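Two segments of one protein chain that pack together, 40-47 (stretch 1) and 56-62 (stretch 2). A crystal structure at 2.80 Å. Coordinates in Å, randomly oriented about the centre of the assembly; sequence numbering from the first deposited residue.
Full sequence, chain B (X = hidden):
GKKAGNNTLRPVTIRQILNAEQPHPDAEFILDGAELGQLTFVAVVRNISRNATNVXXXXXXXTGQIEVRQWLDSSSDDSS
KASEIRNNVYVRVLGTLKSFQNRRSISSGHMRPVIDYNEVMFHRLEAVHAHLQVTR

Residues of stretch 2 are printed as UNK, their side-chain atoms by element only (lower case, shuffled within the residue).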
# COMPACT_ATOMS: atom_id res chain seq x y z
N THR B 40 -9.92 -7.10 -13.40
CA THR B 40 -10.57 -7.73 -12.27
C THR B 40 -11.48 -6.80 -11.49
O THR B 40 -11.26 -5.59 -11.40
CB THR B 40 -9.55 -8.33 -11.29
OG1 THR B 40 -10.28 -8.92 -10.20
CG2 THR B 40 -8.57 -7.26 -10.74
N PHE B 41 -12.51 -7.37 -10.89
CA PHE B 41 -13.46 -6.58 -10.12
C PHE B 41 -14.34 -7.43 -9.21
O PHE B 41 -14.39 -8.67 -9.33
CB PHE B 41 -14.31 -5.70 -11.05
CG PHE B 41 -15.25 -6.46 -11.92
CD1 PHE B 41 -16.55 -6.74 -11.50
CD2 PHE B 41 -14.85 -6.89 -13.18
CE1 PHE B 41 -17.42 -7.44 -12.31
CE2 PHE B 41 -15.73 -7.60 -13.99
CZ PHE B 41 -17.02 -7.87 -13.55
N VAL B 42 -15.04 -6.75 -8.31
CA VAL B 42 -15.87 -7.42 -7.32
C VAL B 42 -17.28 -6.92 -7.52
O VAL B 42 -17.49 -5.75 -7.79
CB VAL B 42 -15.38 -7.09 -5.91
CG1 VAL B 42 -16.35 -7.63 -4.87
CG2 VAL B 42 -13.99 -7.66 -5.68
N ALA B 43 -18.26 -7.81 -7.41
CA ALA B 43 -19.62 -7.47 -7.79
C ALA B 43 -20.57 -8.49 -7.19
O ALA B 43 -20.13 -9.52 -6.66
CB ALA B 43 -19.77 -7.46 -9.29
N VAL B 44 -21.87 -8.20 -7.30
CA VAL B 44 -22.92 -9.07 -6.80
C VAL B 44 -23.67 -9.73 -7.95
O VAL B 44 -24.10 -9.06 -8.91
CB VAL B 44 -23.90 -8.32 -5.90
CG1 VAL B 44 -24.94 -9.26 -5.31
CG2 VAL B 44 -23.13 -7.66 -4.78
N VAL B 45 -23.81 -11.06 -7.86
CA VAL B 45 -24.51 -11.83 -8.83
C VAL B 45 -25.98 -11.54 -8.63
O VAL B 45 -26.50 -11.63 -7.51
CB VAL B 45 -24.27 -13.32 -8.59
CG1 VAL B 45 -24.85 -14.16 -9.73
CG2 VAL B 45 -22.79 -13.59 -8.40
N ARG B 46 -26.66 -11.22 -9.72
CA ARG B 46 -28.07 -10.90 -9.66
C ARG B 46 -28.93 -11.87 -10.45
O ARG B 46 -30.11 -12.05 -10.13
CB ARG B 46 -28.30 -9.49 -10.17
CG ARG B 46 -27.83 -8.43 -9.21
CD ARG B 46 -28.55 -8.45 -7.88
NE ARG B 46 -28.08 -7.34 -7.05
CZ ARG B 46 -28.21 -7.27 -5.73
NH1 ARG B 46 -28.80 -8.24 -5.05
NH2 ARG B 46 -27.73 -6.20 -5.10
N ASN B 47 -28.35 -12.46 -11.50
CA ASN B 47 -28.99 -13.54 -12.26
C ASN B 47 -27.98 -14.59 -12.80
O ASN B 47 -26.80 -14.27 -13.04
CB ASN B 47 -29.86 -12.97 -13.38
CG ASN B 47 -30.49 -14.05 -14.24
OD1 ASN B 47 -30.14 -14.19 -15.41
ND2 ASN B 47 -31.39 -14.83 -13.65
N UNK B 56 -23.82 -17.88 -17.79
CA UNK B 56 -23.92 -16.42 -17.82
C UNK B 56 -24.46 -15.87 -16.50
O UNK B 56 -25.52 -16.29 -16.04
c UNK B 56 -24.76 -15.96 -19.00
N UNK B 57 -23.72 -14.93 -15.91
CA UNK B 57 -24.09 -14.23 -14.68
C UNK B 57 -24.39 -12.79 -15.00
O UNK B 57 -23.67 -12.17 -15.80
o UNK B 57 -21.05 -19.48 -12.50
c UNK B 57 -20.93 -17.46 -13.77
c UNK B 57 -22.46 -15.63 -13.34
c UNK B 57 -22.61 -17.68 -12.05
c UNK B 57 -21.54 -18.21 -12.76
c UNK B 57 -22.96 -14.25 -13.66
c UNK B 57 -23.07 -16.40 -12.34
c UNK B 57 -21.39 -16.18 -14.05
N UNK B 58 -25.44 -12.25 -14.39
CA UNK B 58 -25.67 -10.83 -14.47
C UNK B 58 -25.07 -10.27 -13.23
O UNK B 58 -25.31 -10.76 -12.13
o UNK B 58 -27.27 -9.08 -14.48
c UNK B 58 -27.13 -10.48 -14.52
N UNK B 59 -24.26 -9.25 -13.38
CA UNK B 59 -23.41 -8.85 -12.30
C UNK B 59 -23.41 -7.32 -12.17
O UNK B 59 -23.42 -6.57 -13.16
c UNK B 59 -21.82 -10.65 -11.59
c UNK B 59 -20.90 -8.43 -12.48
c UNK B 59 -22.02 -9.47 -12.52
N UNK B 60 -23.39 -6.88 -10.92
CA UNK B 60 -23.65 -5.48 -10.59
C UNK B 60 -22.87 -5.09 -9.31
O UNK B 60 -22.88 -5.85 -8.32
o UNK B 60 -25.17 -3.27 -7.57
c UNK B 60 -25.72 -4.14 -8.29
c UNK B 60 -25.61 -4.01 -9.80
o UNK B 60 -26.36 -5.12 -7.84
c UNK B 60 -25.17 -5.30 -10.45
N UNK B 61 -22.19 -3.94 -9.35
CA UNK B 61 -21.34 -3.42 -8.26
C UNK B 61 -21.68 -1.99 -7.85
O UNK B 61 -20.80 -1.21 -7.48
o UNK B 61 -20.52 -1.69 -10.26
c UNK B 61 -19.88 -3.44 -8.71
o UNK B 61 -18.37 -2.21 -10.18
c UNK B 61 -19.57 -2.37 -9.79
N UNK B 62 -22.95 -1.60 -7.96
CA UNK B 62 -23.37 -0.28 -7.56
C UNK B 62 -22.95 0.82 -8.51
O UNK B 62 -23.34 1.99 -8.32

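Position 56 carries a single side-chain carbon, CB, with nothing beyond it. Its CA-to-CB bond points sideways, and its CB comes no closer to stretch 1 than 6.5 Å, to Asn 47 O. One carbon defines alanine: Ala 56.

Position 57 has one carbon leading to a six-carbon ring that bears one oxygen at its far end. A ring carbon lies 3.9 Å from Val 45 CG1, an apolar contact. The oxygen lies opposite the attachment point, as in a phenol, so this is Tyr 57, and the ring carbon is CD2. Its backbone CA approaches Asn 47 O at 3.2 Å in a CA-H...O contact. Chi1 is m, and the hydroxyl is hydrogen-bonded elsewhere in the structure.

At position 58 there is one carbon and then one oxygen, unbranched. The CB lies 3.9 Å from Asn 47 CB, on the same face of the sheet. This is serine, Ser 58. Its backbone does more: Ser 58 N donates to Asn 47 O at 2.8 Å, and Arg 46 N donates to Ser 58 O at 2.8 Å (168°).

Position 59 shows three carbons, CB forking at once into two methyls with no heteroatom. One branch carbon packs 3.5 Å from Ala 43 CB and 3.6 Å from Phe 41 CE1, the latter at the ring edge; the other is 4.4 Å from Val 45 CG2. This is Val 59, the branches being CG1 and CG2 respectively. Chi1, at 127°, falls between the usual wells.

Position 60 has three carbons in line, the last carrying two oxygens. One carboxylate oxygen accepts from Arg 46 NE at 2.9 Å (159°) and from Arg 46 NH2 at 3.2 Å (138°), forming a salt bridge near the guanidinium plane. That carboxylate, one carbon longer than aspartate's, identifies Glu 60, and the oxygen is OE1.

Position 61 has two carbons, the second with two oxygens. Its CB sits 3.4 Å from Val 42 O and 4.1 Å from Ala 43 CB. It is Asp 61.

Position 62 has no side-chain atoms, hence Gly 62. Its phi of 74° by itself favours glycine, and its N donates to Glu 60 OE2 at 2.8 Å.

The contact is an antiparallel strand pairing that buries 527 Å². Val 44 and Glu 60 exchange backbone hydrogen bonds: Val 44 N to Glu 60 O at 2.8 Å and Glu 60 N to Val 44 O at 3.0 Å. The register then shifts by one between Val 45 and Asn 47. At this beta bulge Ser 58 bonds to two successive residues, Arg 46 and Asn 47. Val 45 and Val 59 share one face, whereas Val 44, Glu 60, Asn 47 and Ser 58 share the other; the salt bridge supplements the ladder.

Stretch 2, residues 56-62: AYSVEDG
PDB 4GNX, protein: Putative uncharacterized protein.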